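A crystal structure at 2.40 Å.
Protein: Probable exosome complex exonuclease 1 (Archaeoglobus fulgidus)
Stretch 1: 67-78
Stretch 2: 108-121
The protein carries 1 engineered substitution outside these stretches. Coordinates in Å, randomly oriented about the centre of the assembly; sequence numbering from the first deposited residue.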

# COMPACT_ATOMS: atom_id res chain seq x y z
N LEU E 67 11.69 6.06 -5.35
CA LEU E 67 12.17 6.90 -4.25
C LEU E 67 13.59 7.41 -4.49
O LEU E 67 13.91 8.53 -4.14
N GLN E 68 14.42 6.59 -5.11
CA GLN E 68 15.79 6.97 -5.41
C GLN E 68 15.93 8.41 -5.93
O GLN E 68 15.12 8.87 -6.74
N ASP E 69 16.94 9.13 -5.45
CA ASP E 69 17.22 10.51 -5.89
C ASP E 69 18.49 10.55 -6.73
O ASP E 69 19.54 10.07 -6.32
N PRO E 70 18.39 11.15 -7.92
CA PRO E 70 19.48 11.02 -8.89
C PRO E 70 20.75 11.71 -8.40
O PRO E 70 21.83 11.15 -8.51
N SER E 71 20.60 12.91 -7.85
CA SER E 71 21.74 13.75 -7.52
C SER E 71 22.35 13.47 -6.15
O SER E 71 23.48 13.89 -5.89
N LYS E 72 21.62 12.78 -5.28
CA LYS E 72 22.08 12.60 -3.90
C LYS E 72 21.38 11.44 -3.20
O LYS E 72 20.34 10.97 -3.65
N ALA E 73 21.95 11.00 -2.09
CA ALA E 73 21.36 9.93 -1.28
C ALA E 73 20.13 10.42 -0.55
O ALA E 73 19.97 11.61 -0.32
N ILE E 74 19.25 9.50 -0.16
CA ILE E 74 18.15 9.87 0.70
C ILE E 74 18.45 9.33 2.07
O ILE E 74 19.19 8.36 2.20
N ILE E 75 17.88 9.97 3.08
CA ILE E 75 18.07 9.56 4.46
C ILE E 75 16.74 9.15 5.06
O ILE E 75 15.73 9.82 4.88
N ARG E 76 16.74 8.04 5.78
CA ARG E 76 15.54 7.63 6.47
C ARG E 76 15.90 7.41 7.92
O ARG E 76 17.00 6.99 8.25
N TYR E 77 14.98 7.75 8.80
CA TYR E 77 15.26 7.64 10.20
C TYR E 77 13.96 7.21 10.78
O TYR E 77 12.93 7.81 10.52
N ARG E 78 14.00 6.14 11.54
CA ARG E 78 12.81 5.63 12.16
C ARG E 78 13.02 5.54 13.65
O ARG E 78 13.96 4.91 14.13
N ALA E 108 17.51 16.49 11.10
CA ALA E 108 18.76 16.84 11.78
C ALA E 108 19.96 16.24 11.06
O ALA E 108 21.03 16.84 11.01
N PHE E 109 19.79 15.05 10.50
CA PHE E 109 20.92 14.41 9.83
C PHE E 109 21.06 14.81 8.37
O PHE E 109 22.17 14.78 7.82
N GLU E 110 19.94 15.19 7.75
CA GLU E 110 19.98 15.59 6.34
C GLU E 110 20.88 16.80 6.25
O GLU E 110 21.57 17.01 5.26
N ALA E 111 20.87 17.56 7.33
CA ALA E 111 21.66 18.78 7.45
C ALA E 111 23.18 18.53 7.58
O ALA E 111 23.97 19.48 7.57
N VAL E 112 23.59 17.27 7.68
CA VAL E 112 24.94 16.96 8.09
C VAL E 112 25.65 15.82 7.33
O VAL E 112 26.85 15.87 7.09
N ILE E 113 24.90 14.79 6.96
CA ILE E 113 25.45 13.72 6.14
C ILE E 113 25.79 14.25 4.75
O ILE E 113 25.01 14.98 4.16
N MET E 114 26.97 13.92 4.25
CA MET E 114 27.34 14.31 2.89
C MET E 114 26.64 13.39 1.87
O MET E 114 27.24 12.50 1.28
N LYS E 115 25.35 13.62 1.67
CA LYS E 115 24.56 12.72 0.83
C LYS E 115 24.91 12.80 -0.66
O LYS E 115 24.74 11.83 -1.40
N GLU E 116 25.44 13.94 -1.10
CA GLU E 116 25.87 14.07 -2.50
C GLU E 116 26.86 12.99 -2.94
O GLU E 116 27.07 12.77 -4.14
N LEU E 117 27.47 12.32 -1.98
CA LEU E 117 28.50 11.33 -2.29
C LEU E 117 27.89 10.01 -2.74
O LEU E 117 28.56 9.19 -3.34
N PHE E 118 26.61 9.82 -2.43
CA PHE E 118 25.98 8.54 -2.73
C PHE E 118 24.66 8.71 -3.47
O PHE E 118 23.60 8.37 -2.96
N PRO E 119 24.74 9.24 -4.70
CA PRO E 119 23.55 9.37 -5.55
C PRO E 119 22.81 8.04 -5.64
O PRO E 119 23.44 6.97 -5.54
N ARG E 120 21.50 8.13 -5.80
CA ARG E 120 20.68 6.94 -6.01
C ARG E 120 20.92 5.91 -4.94
O ARG E 120 20.80 4.71 -5.20
N SER E 121 21.27 6.35 -3.73
CA SER E 121 21.43 5.44 -2.61
C SER E 121 20.49 5.77 -1.46
O SER E 121 19.83 6.81 -1.44

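This is a mixed contact, burying 768 Å² summed over both sides, in which backbone hydrogen bonds and two waters hold residues 69-74 against 115-121 while apolar side chains of the strand 74-78 pack on residues 109-113.

Three hydrogen bonds fix the register: Arg 120 N to Asp 69 O (2.8 Å, 146° at the hydrogen), Ala 73 N to Lys 115 O (3.0 Å, 166°) and Ile 74 N to Ser 121 O (3.0 Å, 167°). Ala 73 also points its CA-to-CB bond toward the other stretch, and its small side chain fits closely: CB lies 3.1 Å from Phe 118 O and 4.0 Å from Phe 118 CB.

Along the strand, Ile 75 and Tyr 77 point inward whereas Ile 74 and Arg 76 point away. Ile 75 (chi1 m, chi2 m) brings CD1 to 3.7 Å from CD1 of Ile 113 (m, t), and its CB lies 4.1 Å from CG of Glu 110. Tyr 77 (chi1 t) meets Phe 109 (chi1 m) at 3.8 Å between their CE1 atoms; the approach is oblique.

Two salt bridges form, each within one stretch. Lys 72 NZ forms a salt bridge with Asp 69 OD2 (3.2 Å), while Asp 69 OD1 accepts from Ser 71 OG (3.1 Å) and Lys 72 N (3.1 Å), bracing the loop. Lys 115 NZ makes a long salt bridge to Glu 110 OE2 (3.8 Å). Across the stretches the two lysines touch through aliphatic carbons, Lys 72 CD to Lys 115 CE at 3.9 Å.

Water 1 accepts from Asp 69 N (2.9 Å) and lies 2.9 Å from Lys 72 O and 2.8 Å from Ser 121 O. Water 2 bridges the stretches by donating to Ser 71 O (2.8 Å) and Glu 116 O (2.6 Å).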

# COMPACT_ATOMS: atom_id res chain seq x y z
CB LEU E 67 12.08 6.16 -2.91
CG LEU E 67 10.67 6.05 -2.32
CD1 LEU E 67 10.74 5.58 -0.88
CD2 LEU E 67 9.95 7.38 -2.39
CB GLN E 68 16.40 5.97 -6.41
CG GLN E 68 16.98 6.62 -7.64
CD GLN E 68 17.46 5.61 -8.66
OE1 GLN E 68 17.42 4.40 -8.42
NE2 GLN E 68 17.93 6.10 -9.81
CB ASP E 69 17.35 11.44 -4.68
CG ASP E 69 17.70 12.88 -5.06
OD1 ASP E 69 18.61 13.11 -5.89
OD2 ASP E 69 17.05 13.80 -4.51
CB PRO E 70 18.93 11.73 -10.13
CG PRO E 70 17.96 12.76 -9.55
CD PRO E 70 17.32 12.05 -8.39
CB SER E 71 21.34 15.22 -7.61
OG SER E 71 20.42 15.54 -6.59
CB LYS E 72 21.83 13.88 -3.09
CG LYS E 72 20.35 14.14 -2.80
CD LYS E 72 20.14 15.30 -1.83
CE LYS E 72 19.60 16.53 -2.52
NZ LYS E 72 18.18 16.37 -2.96
CB ALA E 73 22.38 9.40 -0.29
CB ILE E 74 16.81 9.30 0.25
CG1 ILE E 74 16.91 7.77 0.13
CG2 ILE E 74 16.38 9.93 -1.06
CD1 ILE E 74 15.59 7.11 -0.18
CB ILE E 75 18.61 10.71 5.34
CG1 ILE E 75 19.85 11.34 4.70
CG2 ILE E 75 18.89 10.21 6.74
CD1 ILE E 75 20.98 10.39 4.54
CB ARG E 76 14.92 6.40 5.80
CG ARG E 76 14.69 6.64 4.30
CD ARG E 76 13.90 5.57 3.63
NE ARG E 76 14.79 4.62 2.98
CZ ARG E 76 14.37 3.53 2.34
NH1 ARG E 76 15.25 2.73 1.77
NH2 ARG E 76 13.07 3.27 2.26
CB TYR E 77 15.71 9.00 10.76
CG TYR E 77 16.06 9.03 12.23
CD1 TYR E 77 17.38 9.23 12.64
CD2 TYR E 77 15.09 8.89 13.20
CE1 TYR E 77 17.73 9.27 13.99
CE2 TYR E 77 15.42 8.93 14.54
CZ TYR E 77 16.74 9.13 14.93
OH TYR E 77 17.07 9.19 16.27
CB ARG E 78 12.46 4.25 11.59
CG ARG E 78 11.12 3.73 12.08
CD ARG E 78 10.75 2.45 11.38
NE ARG E 78 11.19 1.27 12.11
CZ ARG E 78 10.55 0.77 13.16
NH1 ARG E 78 11.00 -0.32 13.77
NH2 ARG E 78 9.45 1.38 13.59
CB ALA E 108 18.73 16.41 13.26
CB PHE E 109 20.88 12.90 10.03
CG PHE E 109 21.23 12.48 11.44
CD1 PHE E 109 20.24 12.10 12.32
CD2 PHE E 109 22.55 12.51 11.88
CE1 PHE E 109 20.56 11.73 13.64
CE2 PHE E 109 22.87 12.13 13.16
CZ PHE E 109 21.88 11.74 14.05
CB GLU E 110 18.59 15.94 5.81
CG GLU E 110 17.68 14.73 5.68
CD GLU E 110 16.35 15.06 5.01
OE1 GLU E 110 15.63 15.98 5.47
OE2 GLU E 110 16.03 14.37 4.03
CB ALA E 111 21.16 19.60 8.66
CB VAL E 112 24.96 16.72 9.60
CG1 VAL E 112 26.08 15.81 10.00
CG2 VAL E 112 25.06 18.06 10.34
CB ILE E 113 24.45 12.53 6.01
CG1 ILE E 113 24.36 11.78 7.34
CG2 ILE E 113 24.85 11.62 4.87
CD1 ILE E 113 23.10 10.94 7.51
CB MET E 114 28.86 14.30 2.70
CG MET E 114 29.59 15.23 3.66
SD MET E 114 31.38 15.16 3.45
CE MET E 114 31.56 15.82 1.79
CB LYS E 115 23.07 12.90 1.09
CG LYS E 115 22.62 14.33 1.22
CD LYS E 115 21.51 14.43 2.23
CE LYS E 115 20.68 15.68 2.04
NZ LYS E 115 19.41 15.53 2.82
CB GLU E 116 26.50 15.44 -2.75
CG GLU E 116 25.51 16.59 -2.73
CD GLU E 116 25.00 16.90 -1.34
OE1 GLU E 116 23.81 17.27 -1.22
OE2 GLU E 116 25.80 16.75 -0.37
CB LEU E 117 29.38 11.08 -1.08
CG LEU E 117 30.32 12.24 -0.77
CD1 LEU E 117 31.01 12.00 0.55
CD2 LEU E 117 31.32 12.39 -1.90
CB PHE E 118 25.80 7.73 -1.44
CG PHE E 118 27.04 7.64 -0.62
CD1 PHE E 118 27.14 8.33 0.58
CD2 PHE E 118 28.13 6.91 -1.06
CE1 PHE E 118 28.30 8.27 1.33
CE2 PHE E 118 29.29 6.84 -0.30
CZ PHE E 118 29.36 7.52 0.90
CB PRO E 119 24.12 9.72 -6.92
CG PRO E 119 25.46 10.30 -6.64
CD PRO E 119 25.97 9.64 -5.40
CB ARG E 120 20.96 6.31 -7.38
CG ARG E 120 20.94 7.29 -8.55
CD ARG E 120 21.36 6.61 -9.85
NE ARG E 120 22.61 5.86 -9.70
CZ ARG E 120 23.83 6.37 -9.92
NH1 ARG E 120 24.91 5.61 -9.76
NH2 ARG E 120 23.97 7.63 -10.31
CB SER E 121 22.88 5.43 -2.10
OG SER E 121 23.65 4.46 -2.80
O HOH W 1 19.10 8.31 -3.70
O HOH W 2 26.21 13.80 -6.38